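Local coordinates for protein endo-xylogalacturonan hydrolase A (Aspergillus tubingensis, PDB 4C2L) that hydrolyses xylogalacturonan, the xylose-substituted galacturonan of the hairy regions of pectin, as a secreted fungal family 28 glycoside hydrolase, at residues A[152-155]-A[156-160]; A[269-273]-A[274-278]. All coordinates share one frame; numbering follows the deposited sequence. Where two conformers were deposited one is given.

Interaction 1. Residues A[152-155]-A[156-160]; sequences KNPP and NVFNS. With SO4 (sulfate ion), chain G.
The ring of Pro154 sits on one face of the Phe158 ring, four residues on, in a CH-pi contact. Its CG lies 3.4 Å from the centroid of the Phe158 ring and only 5° off the ring normal, so the C-H groups of the pyrrolidine meet the pi cloud over its centre. Pro154 CD extends the contact toward the far end of the ring, 3.4 Å from Phe158 CE2. Phe158 reaches this place because its CG stands anti to its own carbonyl carbon (chi1 -77°), which sends the ring back toward Pro154. Proline suits the site because the closed ring limits where CG and CD can go, and CD, next to the ring nitrogen, is a somewhat polarised C-H donor. Met175 of strand 168-176 also touches the buried phenylalanine.

No hydrogen bond joins 152-155 to 156-160; the polar groups find partners elsewhere in the chain. Pro155, whose nitrogen has no hydrogen to give, offers its carbonyl to Arg132. Asn156 ND2 gives a hydrogen bond to Asn187 O.

Charge appears at the beginning of the segment. The extended chain of Lys152 carries NZ to a sulfate, probably from the crystallisation liquor, with hydrogen bonds of 2.9 Å from NZ to sulfate O2 and 3.0 Å from NZ to O4. Arg150 binds the same anion.

This loop, in which a proline packs on an aromatic ring four residues later, connects strands 150-152 and 159-162 between two faces of the right-handed parallel beta-helix of family 28.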
ATOM      1  N   LYS A 152      -2.921 -13.150   4.056  1.00 11.17           N
ATOM      2  CA  LYS A 152      -3.283 -13.963   2.898  1.00 11.83           C
ATOM      3  C   LYS A 152      -4.642 -13.538   2.337  1.00 11.43           C
ATOM      4  O   LYS A 152      -5.611 -13.432   3.089  1.00 11.38           O
ATOM      5  CB  LYS A 152      -3.371 -15.431   3.352  1.00 12.19           C
ATOM      6  CG  LYS A 152      -3.846 -16.399   2.285  1.00 13.43           C
ATOM      7  CD  LYS A 152      -3.927 -17.799   2.884  1.00 14.37           C
ATOM      8  CE  LYS A 152      -4.599 -18.760   1.917  1.00 16.03           C
ATOM      9  NZ  LYS A 152      -4.576 -20.130   2.518  1.00 16.19           N
ATOM     10  N   ASN A 153      -4.689 -13.269   1.033  1.00 10.47           N
ATOM     11  CA  ASN A 153      -5.943 -13.075   0.296  1.00 10.40           C
ATOM     12  C   ASN A 153      -6.926 -12.077   0.928  1.00 10.36           C
ATOM     13  O   ASN A 153      -8.077 -12.415   1.214  1.00 10.55           O
ATOM     14  CB  ASN A 153      -6.619 -14.429   0.028  1.00 10.69           C
ATOM     15  CG  ASN A 153      -5.737 -15.372  -0.769  1.00 11.54           C
ATOM     16  OD1 ASN A 153      -4.846 -14.926  -1.507  1.00 11.82           O
ATOM     17  ND2 ASN A 153      -5.988 -16.692  -0.645  1.00 11.47           N
ATOM     18  N   PRO A 154      -6.483 -10.829   1.129  1.00 10.27           N
ATOM     19  CA  PRO A 154      -7.426  -9.795   1.587  1.00 10.42           C
ATOM     20  C   PRO A 154      -8.454  -9.519   0.493  1.00 10.60           C
ATOM     21  O   PRO A 154      -8.127  -9.591  -0.692  1.00 10.58           O
ATOM     22  CB  PRO A 154      -6.529  -8.568   1.745  1.00 10.44           C
ATOM     23  CG  PRO A 154      -5.443  -8.776   0.725  1.00 10.05           C
ATOM     24  CD  PRO A 154      -5.160 -10.266   0.824  1.00 10.55           C
ATOM     25  N   PRO A 155      -9.703  -9.207   0.874  1.00 10.65           N
ATOM     26  CA  PRO A 155     -10.702  -8.840  -0.138  1.00 10.60           C
ATOM     27  C   PRO A 155     -10.271  -7.597  -0.933  1.00 10.33           C
ATOM     28  O   PRO A 155     -10.625  -7.451  -2.103  1.00 10.35           O
ATOM     29  CB  PRO A 155     -11.939  -8.479   0.693  1.00 10.85           C
ATOM     30  CG  PRO A 155     -11.736  -9.088   2.023  1.00 11.13           C
ATOM     31  CD  PRO A 155     -10.262  -9.335   2.238  1.00 10.80           C
ATOM     32  N   ASN A 156      -9.485  -6.731  -0.308  1.00 10.70           N
ATOM     33  CA  ASN A 156      -9.174  -5.407  -0.884  1.00 10.73           C
ATOM     34  C   ASN A 156      -7.815  -5.018  -0.273  1.00 10.50           C
ATOM     35  O   ASN A 156      -6.879  -5.811  -0.307  1.00 10.19           O
ATOM     36  CB  ASN A 156     -10.322  -4.451  -0.475  1.00 11.81           C
ATOM     37  CG  ASN A 156     -10.487  -3.198  -1.373  1.00 13.21           C
ATOM     38  OD1 ASN A 156     -11.567  -2.590  -1.354  1.00 15.31           O
ATOM     39  ND2 ASN A 156      -9.448  -2.767  -2.063  1.00 12.81           N
ATOM     40  N   VAL A 157      -7.695  -3.821   0.305  1.00  9.66           N
ATOM     41  CA  VAL A 157      -6.389  -3.340   0.799  1.00  9.44           C
ATOM     42  C   VAL A 157      -5.913  -4.212   1.965  1.00  9.21           C
ATOM     43  O   VAL A 157      -6.720  -4.611   2.814  1.00  9.42           O
ATOM     44  CB  VAL A 157      -6.492  -1.853   1.229  1.00  9.31           C
ATOM     45  CG1 VAL A 157      -5.194  -1.366   1.892  1.00  9.62           C
ATOM     46  CG2 VAL A 157      -6.837  -1.004  -0.003  1.00  9.87           C
ATOM     47  N   PHE A 158      -4.610  -4.522   2.007  1.00  8.90           N
ATOM     48  CA  PHE A 158      -4.058  -5.282   3.135  1.00  9.55           C
ATOM     49  C   PHE A 158      -4.017  -4.399   4.385  1.00  9.85           C
ATOM     50  O   PHE A 158      -4.601  -4.733   5.421  1.00 10.38           O
ATOM     51  CB  PHE A 158      -2.613  -5.719   2.857  1.00  9.46           C
ATOM     52  CG  PHE A 158      -2.457  -6.893   1.924  1.00  9.44           C
ATOM     53  CD1 PHE A 158      -2.360  -6.709   0.538  1.00  9.70           C
ATOM     54  CD2 PHE A 158      -2.272  -8.173   2.447  1.00  9.72           C
ATOM     55  CE1 PHE A 158      -2.139  -7.795  -0.319  1.00  9.72           C
ATOM     56  CE2 PHE A 158      -2.042  -9.265   1.609  1.00  9.57           C
ATOM     57  CZ  PHE A 158      -1.986  -9.086   0.225  1.00  9.78           C
ATOM     58  N   ASN A 159      -3.281  -3.290   4.309  1.00  9.78           N
ATOM     59  CA  ASN A 159      -3.020  -2.457   5.483  1.00 10.18           C
ATOM     60  C   ASN A 159      -3.237  -1.007   5.133  1.00 10.50           C
ATOM     61  O   ASN A 159      -2.797  -0.540   4.078  1.00 10.12           O
ATOM     62  CB  ASN A 159      -1.543  -2.578   5.908  1.00 10.34           C
ATOM     63  CG  ASN A 159      -1.156  -3.986   6.246  1.00 10.96           C
ATOM     64  OD1 ASN A 159      -1.556  -4.503   7.279  1.00 11.27           O
ATOM     65  ND2 ASN A 159      -0.402  -4.631   5.359  1.00 10.85           N
ATOM     66  N   SER A 160      -3.904  -0.282   6.025  1.00 11.11           N
ATOM     67  CA  SER A 160      -4.099   1.149   5.864  0.50 11.68           C
ATOM     68  C   SER A 160      -3.746   1.850   7.179  1.00 11.63           C
ATOM     69  O   SER A 160      -4.042   1.313   8.250  1.00 11.51           O
ATOM     70  CB  SER A 160      -5.556   1.421   5.493  0.50 12.50           C
ATOM     71  OG  SER A 160      -5.794   2.805   5.356  0.50 13.69           O
TER
HETATM   72  S   SO4 G1409      -1.697 -21.217   0.763  1.00 41.13           S
HETATM   73  O1  SO4 G1409      -0.857 -20.221   0.057  1.00 40.51           O
HETATM   74  O2  SO4 G1409      -1.824 -20.910   2.209  1.00 38.72           O
HETATM   75  O3  SO4 G1409      -1.074 -22.547   0.630  1.00 43.52           O
HETATM   76  O4  SO4 G1409      -3.039 -21.220   0.135  1.00 43.55           O

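Interaction 2. Residues A[269-273]-A[274-278]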
ATOM      1  N   THR A 269      -0.987  12.517  -9.875  1.00 14.68           N
ATOM      2  CA  THR A 269      -1.805  13.616  -9.370  1.00 15.29           C
ATOM      3  C   THR A 269      -2.916  13.919 -10.368  1.00 15.02           C
ATOM      4  O   THR A 269      -2.746  13.758 -11.567  1.00 14.39           O
ATOM      5  CB  THR A 269      -0.968  14.888  -9.104  1.00 16.33           C
ATOM      6  OG1 THR A 269      -0.304  15.294 -10.310  1.00 17.03           O
ATOM      7  CG2 THR A 269       0.097  14.618  -8.020  1.00 16.63           C
ATOM      8  N   TYR A 270      -4.053  14.373  -9.853  1.00 15.57           N
ATOM      9  CA  TYR A 270      -5.148  14.818 -10.694  1.00 17.09           C
ATOM     10  C   TYR A 270      -4.795  16.160 -11.331  1.00 17.87           C
ATOM     11  O   TYR A 270      -4.047  16.941 -10.759  1.00 18.62           O
ATOM     12  CB  TYR A 270      -6.412  14.979  -9.857  1.00 17.20           C
ATOM     13  CG  TYR A 270      -7.134  13.672  -9.614  1.00 17.95           C
ATOM     14  CD1 TYR A 270      -6.773  12.835  -8.552  1.00 18.41           C
ATOM     15  CD2 TYR A 270      -8.193  13.281 -10.438  1.00 18.22           C
ATOM     16  CE1 TYR A 270      -7.440  11.628  -8.330  1.00 18.67           C
ATOM     17  CE2 TYR A 270      -8.864  12.084 -10.220  1.00 18.56           C
ATOM     18  CZ  TYR A 270      -8.487  11.270  -9.167  1.00 19.21           C
ATOM     19  OH  TYR A 270      -9.168  10.083  -8.961  1.00 19.76           O
ATOM     20  N   PRO A 271      -5.334  16.424 -12.524  1.00 19.41           N
ATOM     21  CA  PRO A 271      -5.143  17.761 -13.099  1.00 19.97           C
ATOM     22  C   PRO A 271      -6.045  18.782 -12.405  1.00 20.61           C
ATOM     23  O   PRO A 271      -6.699  18.454 -11.409  1.00 20.94           O
ATOM     24  CB  PRO A 271      -5.567  17.563 -14.551  1.00 20.73           C
ATOM     25  CG  PRO A 271      -6.617  16.500 -14.462  1.00 20.45           C
ATOM     26  CD  PRO A 271      -6.058  15.527 -13.442  1.00 19.83           C
ATOM     27  N   SER A 272      -6.085  20.016 -12.914  1.00 22.14           N
ATOM     28  CA  SER A 272      -6.960  21.023 -12.325  1.00 23.17           C
ATOM     29  C   SER A 272      -8.387  20.884 -12.875  1.00 25.07           C
ATOM     30  O   SER A 272      -8.702  19.918 -13.573  1.00 24.39           O
ATOM     31  CB  SER A 272      -6.417  22.432 -12.575  1.00 23.70           C
ATOM     32  OG  SER A 272      -6.280  22.660 -13.968  1.00 23.23           O
ATOM     33  N   GLY A 273      -9.246  21.844 -12.547  1.00 26.98           N
ATOM     34  CA  GLY A 273     -10.633  21.820 -13.024  1.00 27.87           C
ATOM     35  C   GLY A 273     -11.548  21.026 -12.111  1.00 29.43           C
ATOM     36  O   GLY A 273     -11.094  20.302 -11.218  1.00 27.48           O
ATOM     37  N   GLY A 274     -12.853  21.172 -12.324  1.00 31.16           N
ATOM     38  CA  GLY A 274     -13.839  20.461 -11.526  1.00 30.92           C
ATOM     39  C   GLY A 274     -13.638  20.680 -10.044  1.00 31.11           C
ATOM     40  O   GLY A 274     -13.441  21.809  -9.596  1.00 32.60           O
ATOM     41  N   ASP A 275     -13.673  19.591  -9.284  1.00 30.12           N
ATOM     42  CA  ASP A 275     -13.517  19.654  -7.840  1.00 29.91           C
ATOM     43  C   ASP A 275     -12.099  19.300  -7.407  1.00 26.77           C
ATOM     44  O   ASP A 275     -11.833  19.161  -6.216  1.00 26.64           O
ATOM     45  CB  ASP A 275     -14.513  18.706  -7.164  1.00 34.48           C
ATOM     46  CG  ASP A 275     -15.939  19.227  -7.219  1.00 39.18           C
ATOM     47  OD1 ASP A 275     -16.146  20.379  -7.669  1.00 40.93           O
ATOM     48  OD2 ASP A 275     -16.853  18.485  -6.801  1.00 41.86           O
ATOM     49  N   HIS A 276     -11.197  19.163  -8.373  1.00 25.52           N
ATOM     50  CA  HIS A 276      -9.825  18.750  -8.068  1.00 23.19           C
ATOM     51  C   HIS A 276      -9.122  19.803  -7.286  1.00 23.60           C
ATOM     52  O   HIS A 276      -9.383  20.992  -7.462  1.00 23.02           O
ATOM     53  CB  HIS A 276      -9.039  18.456  -9.334  1.00 23.25           C
ATOM     54  CG  HIS A 276      -9.681  17.428 -10.232  1.00 23.04           C
ATOM     55  ND1 HIS A 276     -10.243  16.295  -9.755  1.00 24.50           N
ATOM     56  CD2 HIS A 276      -9.822  17.386 -11.611  1.00 23.65           C
ATOM     57  CE1 HIS A 276     -10.744  15.578 -10.783  1.00 24.05           C
ATOM     58  NE2 HIS A 276     -10.475  16.241 -11.919  1.00 24.83           N
ATOM     59  N   GLY A 277      -8.218  19.380  -6.408  1.00 21.83           N
ATOM     60  CA  GLY A 277      -7.381  20.301  -5.663  1.00 21.50           C
ATOM     61  C   GLY A 277      -5.952  20.280  -6.165  1.00 21.35           C
ATOM     62  O   GLY A 277      -5.646  19.661  -7.189  1.00 21.82           O
ATOM     63  N   THR A 278      -5.068  20.965  -5.449  1.00 22.05           N
ATOM     64  CA  THR A 278      -3.665  21.004  -5.837  1.00 22.22           C
ATOM     65  C   THR A 278      -2.928  19.998  -4.982  1.00 20.43           C
ATOM     66  O   THR A 278      -3.292  19.762  -3.827  1.00 21.58           O
ATOM     67  CB  THR A 278      -3.030  22.417  -5.707  1.00 25.16           C
ATOM     68  OG1 THR A 278      -3.642  23.302  -6.656  1.00 28.06           O
ATOM     69  CG2 THR A 278      -1.515  22.378  -6.001  1.00 25.28           C
TER
HETATM   70  O   HOH W   1      -3.754  17.636  -8.149  1.00 18.17           O
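His276 folds back over the turn to meet Tyr270, with His276 CE1 3.5 Å from Tyr270 CD2. The two ring planes are inclined at 33°, an oblique aromatic pair with centroids 5.0 Å apart. Tyr270 CB adds a CH-pi contact over one imidazole face, toward its rim. With CG anti to the carbonyl carbon (chi1 -56°), the histidine ring is directed across to the tyrosine.

The imidazole also has polar partners beyond the turn: ND1 is hydrogen-bonded to Lys242 O and NE2 to Glu306 OE2. With an acceptor at each nitrogen, a doubly protonated ring is probably favoured. Histidine thus supplies both a flat surface and two polar nitrogens.

The backbone forms a type II' beta turn from Gly273 to His276, in the loop between strands 266-269 and 279-294 of the parallel beta-helix. It is closed by a hydrogen bond of 3.1 Å from His276 N to Gly273 O, with an N-H...O angle of 150°. Glycine suits position 274, where phi is positive, and Gly273 has backbone angles at which a CB would press on the preceding carbonyl oxygen.

Farther from the turn, one water bridges the two arms of the loop, lying 2.7 Å from Tyr270 O and 2.9 Å from Gly277 O, within hydrogen-bonding distance of both.

Interactions 1 and 2 follow one another along the chain and belong to different loops of the same beta-helix; their centres are 28 Å apart and their nearest atoms about 14 Å, so they do not touch. Interaction 1 is buried, its centre about 9 Å from that of the chain, whereas interaction 2 is a surface contact about 23 Å out. The loop of 152-160 leads into strand 159-162 and that of 269-278 leaves strand 266-269, both members of one parallel sheet. Between them in sequence lies Asp210, the proton donor by similarity: the side chain of Asn156 comes within about 7 Å of its side chain, and that of Tyr270 within about 12 Å.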